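Local coordinates for protein NADH oxidoreductase (Mesorhizobium loti, PDB 3PI7) that probably acts as an NADPH-binding oxidoreductase of the quinone reductase type, oxidising NAD(P)H, at residues Ala83-Ile91 and Asp140-Val148; Thr6-Leu14 and Asn116-Ala124. All coordinates share one frame; numbering follows the deposited sequence. Where two conformers were deposited one is given.

Contact 1 of 2, residues Ala83-Ile91 and Asp140-Val148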
ATOM      1  N   ALA A  83       3.311   1.194 -32.854  1.00 11.87           N
ATOM      2  CA  ALA A  83       3.379   1.572 -31.439  1.00 12.74           C
ATOM      3  C   ALA A  83       3.256   3.127 -31.340  1.00 15.29           C
ATOM      4  O   ALA A  83       3.124   3.786 -32.362  1.00 13.72           O
ATOM      5  CB  ALA A  83       4.703   1.085 -30.860  1.00 13.45           C
ATOM      6  N   GLY A  84       3.311   3.669 -30.121  1.00 13.49           N
ATOM      7  CA  GLY A  84       3.260   5.105 -29.885  1.00 13.13           C
ATOM      8  C   GLY A  84       1.947   5.500 -29.266  1.00 15.67           C
ATOM      9  O   GLY A  84       0.872   5.295 -29.846  1.00 14.62           O
ATOM     10  N   PHE A  85       2.018   6.058 -28.084  1.00 13.32           N
ATOM     11  CA  PHE A  85       0.783   6.386 -27.381  1.00 12.02           C
ATOM     12  C   PHE A  85       0.286   7.788 -27.639  1.00 16.53           C
ATOM     13  O   PHE A  85      -0.903   8.008 -27.435  1.00 18.15           O
ATOM     14  CB  PHE A  85       0.955   6.189 -25.874  1.00 13.52           C
ATOM     15  CG  PHE A  85       0.951   4.740 -25.447  1.00 14.69           C
ATOM     16  CD1 PHE A  85      -0.067   3.881 -25.850  1.00 15.62           C
ATOM     17  CD2 PHE A  85       1.944   4.244 -24.609  1.00 17.37           C
ATOM     18  CE1 PHE A  85      -0.043   2.529 -25.488  1.00 16.46           C
ATOM     19  CE2 PHE A  85       1.934   2.908 -24.201  1.00 17.77           C
ATOM     20  CZ  PHE A  85       0.952   2.056 -24.659  1.00 15.67           C
ATOM     21  N   GLU A  86       1.145   8.756 -27.960  1.00 11.88           N
ATOM     22  CA  GLU A  86       0.654  10.112 -28.147  1.00 12.35           C
ATOM     23  C   GLU A  86       1.358  10.872 -29.258  1.00 12.61           C
ATOM     24  O   GLU A  86       2.482  10.571 -29.634  1.00 12.81           O
ATOM     25  CB  GLU A  86       0.708  10.958 -26.840  1.00 15.33           C
ATOM     26  CG  GLU A  86       2.039  11.562 -26.444  1.00 23.02           C
ATOM     27  CD  GLU A  86       2.115  12.409 -25.177  1.00 28.42           C
ATOM     28  OE1 GLU A  86       1.169  13.177 -24.861  1.00 17.91           O
ATOM     29  OE2 GLU A  86       3.172  12.323 -24.517  1.00 21.84           O
ATOM     30  N   GLY A  87       0.716  11.943 -29.688  1.00 10.09           N
ATOM     31  CA  GLY A  87       1.328  12.828 -30.655  1.00 10.22           C
ATOM     32  C   GLY A  87       0.455  14.012 -30.953  1.00 13.36           C
ATOM     33  O   GLY A  87      -0.513  14.314 -30.227  1.00 11.58           O
ATOM     34  N   VAL A  88       0.791  14.661 -32.049  1.00 10.22           N
ATOM     35  CA  VAL A  88       0.021  15.783 -32.537  1.00 10.53           C
ATOM     36  C   VAL A  88      -0.169  15.558 -34.028  1.00 13.08           C
ATOM     37  O   VAL A  88       0.731  15.075 -34.740  1.00 11.90           O
ATOM     38  CB  VAL A  88       0.683  17.151 -32.213  1.00 14.74           C
ATOM     39  CG1 VAL A  88       2.028  17.287 -32.919  1.00 14.47           C
ATOM     40  CG2 VAL A  88      -0.237  18.332 -32.562  1.00 15.31           C
ATOM     41  N   GLY A  89      -1.320  15.969 -34.513  1.00 13.26           N
ATOM     42  CA  GLY A  89      -1.546  15.854 -35.939  1.00 12.50           C
ATOM     43  C   GLY A  89      -2.872  16.426 -36.331  1.00 13.92           C
ATOM     44  O   GLY A  89      -3.581  16.986 -35.496  1.00 13.39           O
ATOM     45  N   THR A  90      -3.236  16.241 -37.593  1.00 11.68           N
ATOM     46  CA  THR A  90      -4.489  16.779 -38.098  1.00 10.55           C
ATOM     47  C   THR A  90      -5.425  15.643 -38.399  1.00 12.65           C
ATOM     48  O   THR A  90      -5.019  14.676 -39.024  1.00 11.97           O
ATOM     49  CB  THR A  90      -4.231  17.638 -39.333  1.00 17.35           C
ATOM     50  OG1 THR A  90      -3.473  18.784 -38.914  1.00 22.53           O
ATOM     51  CG2 THR A  90      -5.522  18.126 -39.984  1.00 11.25           C
ATOM     52  N   ILE A  91      -6.675  15.779 -37.977  1.00  9.54           N
ATOM     53  CA  ILE A  91      -7.681  14.730 -38.254  1.00 10.04           C
ATOM     54  C   ILE A  91      -8.130  14.804 -39.707  1.00 14.26           C
ATOM     55  O   ILE A  91      -8.645  15.829 -40.147  1.00 13.73           O
ATOM     56  CB  ILE A  91      -8.872  14.820 -37.278  1.00 11.37           C
ATOM     57  CG1 ILE A  91      -8.364  14.517 -35.831  1.00 11.06           C
ATOM     58  CG2 ILE A  91      -9.946  13.790 -37.725  1.00 11.79           C
ATOM     59  CD1 ILE A  91      -9.252  14.930 -34.760  1.00 10.73           C
ATOM     60  N   ASP A 140       2.745  23.386 -32.502  1.00 35.51           N
ATOM     61  CA  ASP A 140       2.644  21.966 -32.843  1.00 36.36           C
ATOM     62  C   ASP A 140       3.491  21.112 -31.869  1.00 40.92           C
ATOM     63  O   ASP A 140       2.974  20.118 -31.351  1.00 41.41           O
ATOM     64  CB  ASP A 140       3.078  21.730 -34.303  1.00 38.99           C
ATOM     65  CG  ASP A 140       2.058  22.212 -35.316  1.00 55.36           C
ATOM     66  OD1 ASP A 140       0.843  22.004 -35.081  1.00 57.08           O
ATOM     67  OD2 ASP A 140       2.471  22.788 -36.353  1.00 61.10           O
ATOM     68  N   GLU A 141       4.792  21.731 -31.478  0.50 25.60           N
ATOM     69  CA  GLU A 141       5.737  21.016 -30.600  0.50 26.11           C
ATOM     70  C   GLU A 141       5.182  20.857 -29.165  0.50 32.26           C
ATOM     71  O   GLU A 141       5.616  19.974 -28.412  0.50 30.10           O
ATOM     72  CB  GLU A 141       7.094  21.756 -30.553  0.50 27.90           C
ATOM     73  CG  GLU A 141       7.866  21.744 -31.869  0.50 29.13           C
ATOM     74  CD  GLU A 141       7.563  22.845 -32.875  0.50 47.40           C
ATOM     75  OE1 GLU A 141       6.508  23.512 -32.756  0.50 29.43           O
ATOM     76  OE2 GLU A 141       8.382  23.024 -33.804  0.50 40.71           O
ATOM     77  N   ASP A 142       4.241  21.733 -28.784  1.00 31.42           N
ATOM     78  CA  ASP A 142       3.619  21.698 -27.453  1.00 29.99           C
ATOM     79  C   ASP A 142       2.506  20.617 -27.477  1.00 30.32           C
ATOM     80  O   ASP A 142       2.362  19.827 -26.529  1.00 29.12           O
ATOM     81  CB  ASP A 142       3.107  23.095 -27.070  1.00 31.99           C
ATOM     82  CG  ASP A 142       4.248  24.060 -26.759  1.00 34.90           C
ATOM     83  OD1 ASP A 142       5.282  23.601 -26.199  1.00 32.24           O
ATOM     84  OD2 ASP A 142       4.120  25.268 -27.102  1.00 37.55           O
ATOM     85  N   GLY A 143       1.832  20.523 -28.625  1.00 23.57           N
ATOM     86  CA  GLY A 143       0.781  19.541 -28.853  1.00 21.07           C
ATOM     87  C   GLY A 143       1.220  18.092 -28.788  1.00 20.37           C
ATOM     88  O   GLY A 143       0.436  17.263 -28.340  1.00 17.29           O
ATOM     89  N   ALA A 144       2.441  17.745 -29.237  1.00 17.18           N
ATOM     90  CA  ALA A 144       2.855  16.350 -29.298  1.00 17.22           C
ATOM     91  C   ALA A 144       3.072  15.725 -27.942  1.00 19.40           C
ATOM     92  O   ALA A 144       2.994  14.517 -27.835  1.00 18.31           O
ATOM     93  CB  ALA A 144       4.112  16.183 -30.145  1.00 19.06           C
ATOM     94  N   ALA A 145       3.314  16.537 -26.910  1.00 16.41           N
ATOM     95  CA  ALA A 145       3.542  16.043 -25.562  1.00 16.35           C
ATOM     96  C   ALA A 145       2.579  16.711 -24.550  1.00 18.19           C
ATOM     97  O   ALA A 145       2.879  16.764 -23.367  1.00 16.95           O
ATOM     98  CB  ALA A 145       4.983  16.304 -25.178  1.00 18.34           C
HETATM   99  N   MSE A 146       1.417  17.174 -25.044  1.00 13.67           N
HETATM  100  CA  MSE A 146       0.438  17.893 -24.221  0.50 11.75           C
HETATM  101  C   MSE A 146      -0.388  16.962 -23.323  1.00 16.48           C
HETATM  102  O   MSE A 146      -0.933  17.439 -22.325  1.00 15.71           O
HETATM  103  CB  MSE A 146      -0.498  18.757 -25.113  0.50 12.53           C
HETATM  104  CG  MSE A 146      -1.512  19.611 -24.328  0.50 17.12           C
HETATM  105 SE   MSE A 146      -2.756  20.595 -25.444  0.50 21.99          SE
HETATM  106  CE  MSE A 146      -1.494  21.995 -26.007  0.50 18.54           C
ATOM    107  N   ILE A 147      -0.506  15.688 -23.636  1.00 14.04           N
ATOM    108  CA  ILE A 147      -1.370  14.833 -22.823  1.00 14.60           C
ATOM    109  C   ILE A 147      -0.712  14.067 -21.699  1.00 19.72           C
ATOM    110  O   ILE A 147      -1.117  14.277 -20.565  1.00 20.12           O
ATOM    111  CB  ILE A 147      -2.175  13.862 -23.748  1.00 16.39           C
ATOM    112  CG1 ILE A 147      -3.124  14.665 -24.664  1.00 15.68           C
ATOM    113  CG2 ILE A 147      -2.949  12.771 -22.943  1.00 16.46           C
ATOM    114  CD1 ILE A 147      -3.726  13.828 -25.775  1.00 16.35           C
ATOM    115  N   VAL A 148       0.183  13.118 -21.995  1.00 15.78           N
ATOM    116  CA  VAL A 148       0.660  12.147 -21.013  1.00 16.90           C
ATOM    117  C   VAL A 148       1.332  12.807 -19.824  1.00 19.51           C
ATOM    118  O   VAL A 148       0.811  12.696 -18.716  1.00 18.78           O
ATOM    119  CB  VAL A 148       1.559  11.046 -21.636  1.00 22.60           C
ATOM    120  CG1 VAL A 148       2.098  10.100 -20.551  1.00 22.96           C
ATOM    121  CG2 VAL A 148       0.785  10.259 -22.702  1.00 23.14           C
TER
HETATM  122  O   HOH W   1      -0.178  14.839 -26.890  1.00 17.70           O
HETATM  123  O   HOH W   2       3.536  14.225 -22.615  1.00 20.31           O
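In the GroES-like part of this enzyme, Glu86 and Val88 of strand 86-94 project onto the turn that joins helix 140-143 to helix 148-163. The extended side chain of Glu86, whose CG passes 3.4 Å from Ala144 O, ends at the start of the second helix. There Glu86 OE1 accepts Val148 N at 3.0 Å in a nearly straight bond (174°), the donor standing above the carboxylate plane rather than in it. Ile147 N adds a weak, bent bond to the same oxygen. Glu86 OE2 lies 3.6 Å from Val148 CG2, takes a hydrogen bond from Asn62, and is linked through a water to Ala145 O. A glutamine in place of Glu86 would probably leave Val148 N or Asn62 without its acceptor. Val88 holds the other end: Val88 CG1, set between backbone N and carbonyl carbon (chi1 64°), touches Ala144 CB at 3.6 Å and Asp140 O at 3.4 Å. Its CG2 leaves no room for a side chain at Gly143. A strand carboxylate buried against a helix start, with valine and alanine packed beside it, here joins the mixed sheet of a GroES-like fold to its adjoining helices.

Contact 2 of 2, residues Thr6-Leu14 and Asn116-Ala124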
ATOM      1  N   THR A   6      -9.936  11.900 -49.861  1.00 33.54           N
ATOM      2  CA  THR A   6      -8.644  11.435 -50.356  1.00 32.52           C
ATOM      3  C   THR A   6      -7.632  11.384 -49.255  1.00 32.36           C
ATOM      4  O   THR A   6      -7.158  12.411 -48.785  1.00 32.89           O
ATOM      5  CB  THR A   6      -8.139  12.303 -51.514  1.00 40.46           C
ATOM      6  OG1 THR A   6      -9.046  12.155 -52.597  1.00 43.79           O
ATOM      7  CG2 THR A   6      -6.720  11.906 -51.980  1.00 38.35           C
ATOM      8  N   ILE A   7      -7.308  10.161 -48.860  1.00 25.79           N
ATOM      9  CA  ILE A   7      -6.337   9.843 -47.816  0.50 24.30           C
ATOM     10  C   ILE A   7      -5.460   8.734 -48.402  1.00 24.44           C
ATOM     11  O   ILE A   7      -6.012   7.884 -49.108  1.00 23.04           O
ATOM     12  CB  ILE A   7      -7.102   9.428 -46.506  0.50 27.53           C
ATOM     13  CG1 ILE A   7      -7.805  10.647 -45.858  0.50 28.01           C
ATOM     14  CG2 ILE A   7      -6.202   8.731 -45.470  0.50 27.45           C
ATOM     15  CD1 ILE A   7      -9.221  10.425 -45.494  0.50 31.05           C
ATOM     16  N   PRO A   8      -4.128   8.679 -48.156  1.00 20.65           N
ATOM     17  CA  PRO A   8      -3.348   7.546 -48.700  1.00 20.09           C
ATOM     18  C   PRO A   8      -3.913   6.206 -48.255  1.00 20.09           C
ATOM     19  O   PRO A   8      -4.520   6.112 -47.169  1.00 18.40           O
ATOM     20  CB  PRO A   8      -1.967   7.721 -48.077  1.00 22.63           C
ATOM     21  CG  PRO A   8      -1.898   9.112 -47.652  1.00 27.48           C
ATOM     22  CD  PRO A   8      -3.272   9.591 -47.370  1.00 22.25           C
ATOM     23  N   SER A   9      -3.666   5.168 -49.037  1.00 16.58           N
ATOM     24  CA  SER A   9      -4.125   3.866 -48.593  1.00 17.14           C
ATOM     25  C   SER A   9      -2.960   3.099 -47.949  1.00 17.53           C
ATOM     26  O   SER A   9      -3.199   2.090 -47.319  1.00 17.02           O
ATOM     27  CB  SER A   9      -4.764   3.085 -49.732  1.00 21.67           C
ATOM     28  OG  SER A   9      -3.877   2.911 -50.810  1.00 33.56           O
ATOM     29  N   GLU A  10      -1.716   3.586 -48.099  1.00 14.49           N
ATOM     30  CA  GLU A  10      -0.538   2.941 -47.521  1.00 15.23           C
ATOM     31  C   GLU A  10       0.247   3.957 -46.719  1.00 16.58           C
ATOM     32  O   GLU A  10       0.249   5.142 -47.049  1.00 16.89           O
ATOM     33  CB  GLU A  10       0.306   2.347 -48.661  1.00 16.85           C
ATOM     34  CG  GLU A  10       1.470   1.476 -48.245  1.00 24.56           C
ATOM     35  CD  GLU A  10       2.028   0.653 -49.385  1.00 39.47           C
ATOM     36  OE1 GLU A  10       1.235  -0.025 -50.076  1.00 32.10           O
ATOM     37  OE2 GLU A  10       3.260   0.698 -49.598  1.00 30.85           O
HETATM   38  N   MSE A  11       0.946   3.498 -45.696  1.00 12.63           N
HETATM   39  CA  MSE A  11       1.767   4.414 -44.878  1.00 10.97           C
HETATM   40  C   MSE A  11       2.990   3.725 -44.298  1.00 15.03           C
HETATM   41  O   MSE A  11       3.029   2.496 -44.199  1.00 16.90           O
HETATM   42  CB  MSE A  11       0.915   4.955 -43.712  1.00  9.47           C
HETATM   43  CG  MSE A  11       0.429   3.822 -42.752  1.00 11.34           C
HETATM   44 SE   MSE A  11      -0.437   4.534 -41.238  0.75 11.46          SE
HETATM   45  CE  MSE A  11      -0.572   2.953 -40.235  1.00 10.35           C
ATOM     46  N   LYS A  12       3.994   4.512 -43.916  1.00 13.08           N
ATOM     47  CA  LYS A  12       5.131   3.962 -43.208  1.00 13.54           C
ATOM     48  C   LYS A  12       4.814   4.041 -41.716  1.00 14.54           C
ATOM     49  O   LYS A  12       4.075   4.928 -41.285  1.00 12.91           O
ATOM     50  CB  LYS A  12       6.472   4.627 -43.558  1.00 18.58           C
ATOM     51  CG  LYS A  12       6.601   6.125 -43.376  1.00 42.21           C
ATOM     52  CD  LYS A  12       8.007   6.567 -43.796  1.00 56.30           C
ATOM     53  CE  LYS A  12       8.409   7.944 -43.316  1.00 68.58           C
ATOM     54  NZ  LYS A  12       7.635   9.029 -43.967  1.00 77.37           N
ATOM     55  N   ALA A  13       5.339   3.084 -40.939  1.00 11.44           N
ATOM     56  CA  ALA A  13       5.079   3.000 -39.513  1.00 11.11           C
ATOM     57  C   ALA A  13       6.132   2.159 -38.838  1.00 13.78           C
ATOM     58  O   ALA A  13       6.857   1.444 -39.538  1.00 15.82           O
ATOM     59  CB  ALA A  13       3.694   2.392 -39.276  1.00 11.37           C
ATOM     60  N   LEU A  14       6.238   2.259 -37.492  1.00 11.56           N
ATOM     61  CA  LEU A  14       7.150   1.437 -36.663  1.00 11.18           C
ATOM     62  C   LEU A  14       6.280   0.390 -36.024  1.00 15.73           C
ATOM     63  O   LEU A  14       5.495   0.704 -35.114  1.00 14.80           O
ATOM     64  CB  LEU A  14       7.897   2.290 -35.619  1.00 11.38           C
ATOM     65  CG  LEU A  14       8.657   3.493 -36.165  1.00 13.75           C
ATOM     66  CD1 LEU A  14       9.354   4.220 -35.045  1.00 14.21           C
ATOM     67  CD2 LEU A  14       9.674   3.072 -37.268  1.00 14.97           C
ATOM     68  N   ASN A 116      -4.884   0.534 -30.821  1.00 10.60           N
ATOM     69  CA  ASN A 116      -3.966  -0.396 -31.467  1.00 10.86           C
ATOM     70  C   ASN A 116      -3.569   0.094 -32.887  1.00 15.45           C
ATOM     71  O   ASN A 116      -3.208  -0.707 -33.742  1.00 12.83           O
ATOM     72  CB  ASN A 116      -4.527  -1.822 -31.474  1.00 15.85           C
ATOM     73  CG  ASN A 116      -4.435  -2.434 -30.092  1.00 20.85           C
ATOM     74  OD1 ASN A 116      -3.391  -2.335 -29.435  1.00 14.25           O
ATOM     75  ND2 ASN A 116      -5.502  -3.125 -29.654  1.00 18.45           N
ATOM     76  N   TRP A 117      -3.536   1.425 -33.065  1.00 13.48           N
ATOM     77  CA  TRP A 117      -3.027   2.153 -34.238  1.00 12.58           C
ATOM     78  C   TRP A 117      -2.270   3.336 -33.686  1.00 13.82           C
ATOM     79  O   TRP A 117      -2.819   4.428 -33.545  1.00 12.90           O
ATOM     80  CB  TRP A 117      -4.152   2.582 -35.191  1.00 11.40           C
ATOM     81  CG  TRP A 117      -4.819   1.404 -35.814  1.00 11.91           C
ATOM     82  CD1 TRP A 117      -6.017   0.861 -35.464  1.00 15.46           C
ATOM     83  CD2 TRP A 117      -4.239   0.520 -36.775  1.00 12.57           C
ATOM     84  NE1 TRP A 117      -6.265  -0.259 -36.222  1.00 15.59           N
ATOM     85  CE2 TRP A 117      -5.172  -0.513 -37.007  1.00 16.86           C
ATOM     86  CE3 TRP A 117      -3.035   0.525 -37.503  1.00 14.21           C
ATOM     87  CZ2 TRP A 117      -4.940  -1.530 -37.926  1.00 17.80           C
ATOM     88  CZ3 TRP A 117      -2.800  -0.497 -38.414  1.00 16.11           C
ATOM     89  CH2 TRP A 117      -3.747  -1.509 -38.613  1.00 16.77           C
ATOM     90  N   GLY A 118      -1.027   3.074 -33.323  1.00 10.31           N
ATOM     91  CA  GLY A 118      -0.178   4.023 -32.620  1.00  7.82           C
ATOM     92  C   GLY A 118       0.275   5.245 -33.356  1.00 10.40           C
ATOM     93  O   GLY A 118       0.201   5.320 -34.583  1.00 11.04           O
ATOM     94  N   SER A 119       0.879   6.164 -32.601  1.00  9.21           N
ATOM     95  CA  SER A 119       1.332   7.417 -33.190  1.00 10.78           C
ATOM     96  C   SER A 119       2.658   7.312 -33.973  1.00 12.97           C
ATOM     97  O   SER A 119       3.033   8.296 -34.586  1.00 12.88           O
ATOM     98  CB  SER A 119       1.491   8.460 -32.094  1.00 13.01           C
ATOM     99  OG  SER A 119       2.457   8.050 -31.147  1.00 14.42           O
ATOM    100  N   TRP A 120       3.395   6.198 -33.903  1.00 11.70           N
ATOM    101  CA  TRP A 120       4.701   6.060 -34.595  1.00 11.38           C
ATOM    102  C   TRP A 120       4.432   5.530 -36.011  1.00 15.15           C
ATOM    103  O   TRP A 120       4.818   4.421 -36.400  1.00 14.71           O
ATOM    104  CB  TRP A 120       5.671   5.173 -33.806  1.00 11.22           C
ATOM    105  CG  TRP A 120       6.016   5.708 -32.450  1.00 12.86           C
ATOM    106  CD1 TRP A 120       5.630   6.898 -31.899  1.00 15.42           C
ATOM    107  CD2 TRP A 120       6.794   5.046 -31.464  1.00 12.92           C
ATOM    108  NE1 TRP A 120       6.115   7.008 -30.626  1.00 14.19           N
ATOM    109  CE2 TRP A 120       6.847   5.893 -30.332  1.00 15.54           C
ATOM    110  CE3 TRP A 120       7.456   3.818 -31.424  1.00 14.37           C
ATOM    111  CZ2 TRP A 120       7.548   5.552 -29.179  1.00 15.04           C
ATOM    112  CZ3 TRP A 120       8.162   3.483 -30.273  1.00 15.52           C
ATOM    113  CH2 TRP A 120       8.161   4.323 -29.157  1.00 15.99           C
ATOM    114  N   ALA A 121       3.700   6.363 -36.755  1.00 11.35           N
ATOM    115  CA  ALA A 121       3.115   6.053 -38.032  1.00 12.11           C
ATOM    116  C   ALA A 121       2.693   7.319 -38.697  1.00 13.59           C
ATOM    117  O   ALA A 121       2.508   8.328 -38.023  1.00 13.52           O
ATOM    118  CB  ALA A 121       1.888   5.177 -37.796  1.00 12.17           C
ATOM    119  N   GLU A 122       2.533   7.285 -40.011  1.00 10.08           N
ATOM    120  CA  GLU A 122       2.066   8.460 -40.712  1.00  9.69           C
ATOM    121  C   GLU A 122       0.636   8.828 -40.329  1.00 11.67           C
ATOM    122  O   GLU A 122       0.288  10.005 -40.377  1.00 13.13           O
ATOM    123  CB  GLU A 122       2.199   8.249 -42.213  1.00 11.68           C
ATOM    124  CG  GLU A 122       3.645   8.474 -42.619  1.00 16.24           C
ATOM    125  CD  GLU A 122       3.979   8.262 -44.080  1.00 34.78           C
ATOM    126  OE1 GLU A 122       3.433   7.317 -44.689  1.00 21.98           O
ATOM    127  OE2 GLU A 122       4.907   8.943 -44.566  1.00 44.38           O
ATOM    128  N   TYR A 123      -0.180   7.841 -39.984  1.00  9.87           N
ATOM    129  CA  TYR A 123      -1.576   7.974 -39.565  1.00 10.10           C
ATOM    130  C   TYR A 123      -1.811   7.122 -38.341  1.00 13.73           C
ATOM    131  O   TYR A 123      -1.410   5.953 -38.321  1.00 13.15           O
ATOM    132  CB  TYR A 123      -2.552   7.552 -40.694  1.00 10.65           C
ATOM    133  CG  TYR A 123      -2.380   8.420 -41.920  1.00 10.75           C
ATOM    134  CD1 TYR A 123      -1.359   8.167 -42.841  1.00 11.76           C
ATOM    135  CD2 TYR A 123      -3.145   9.568 -42.093  1.00 12.19           C
ATOM    136  CE1 TYR A 123      -1.088   9.047 -43.885  1.00 12.32           C
ATOM    137  CE2 TYR A 123      -2.897  10.445 -43.149  1.00 12.93           C
ATOM    138  CZ  TYR A 123      -1.876  10.171 -44.050  1.00 18.23           C
ATOM    139  OH  TYR A 123      -1.606  11.033 -45.066  1.00 13.26           O
ATOM    140  N   ALA A 124      -2.494   7.688 -37.343  1.00  9.98           N
ATOM    141  CA  ALA A 124      -2.832   6.975 -36.097  1.00  9.95           C
ATOM    142  C   ALA A 124      -4.322   7.022 -35.907  1.00 12.71           C
ATOM    143  O   ALA A 124      -5.000   7.829 -36.553  1.00 10.13           O
ATOM    144  CB  ALA A 124      -2.124   7.636 -34.911  1.00 11.36           C
TER
HETATM  145  O   HOH W   3       1.632   7.565 -47.038  1.00 30.95           O
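Lys12 and Glu122 lay their side chains across one another at about a right angle, and backbone and apolar contacts continue to either end of the segments. With its CG between backbone N and carbonyl carbon (chi1 56°), Lys12 rests that carbon 3.5 Å from Glu122 CD; a bend at the last torsion then brings Lys12 NZ to Glu122 OE2 in a 2.8 Å salt bridge, approached from above the carboxylate plane. The other oxygen, Glu122 OE1, accepts Lys12 N at 3.0 Å, again from well out of plane, while a water links it to Glu10 O. Lys12 NZ has a second anionic partner in the C-terminal carboxylate of Pro349. Backbone bonds from Glu122 N to Lys12 O and from Leu14 N to Trp120 O flank Ala13 and Ala121, a non-hydrogen-bonded antiparallel pair whose CB atoms meet at 3.6 Å.

Tyr123 turns its ring edge to Met11, a selenomethionine: Met11 CB lies near the ring plane, and Met11 SE sits 5.3 Å from the ring centroid in an edge-on Met-aromatic contact. The side chains of Pro8 and Tyr123 cross at about a right angle at the hydroxyl end of the ring, Tyr123 OH lying 3.2 Å from Pro8 CD. Leu14 CD1 approaches Trp120 CB at 4.0 Å, the indole NE1 being bonded to Ser60 O. One glutamate therefore serves both a backbone N-H and an ammonium group, so the short bridge between the segments is reinforced by charge where it is partly open to solvent and by apolar contact where it is buried.

In the fold
From the N terminus the chain runs through 6-14, 83-91, 116-124 and 140-148 in turn. Contact 2 joins the first to the third and closes a loop with 101 residues between its segments; contact 1 joins the second to the fourth across 48. The two loops therefore cross, each holding one segment of the other. Where they meet, Ala83 O and Trp120 N probably form a hydrogen bond, as do Gly84 O and Ser119 N, and Ala83 also bonds to the Leu14 backbone. Contact 2 thereby ties the N-terminal strand to the mixed sheet, in which strands 86-94 and 123-127 both pair with 51-56, while contact 1 fastens that sheet to helices 140-143 and 148-163.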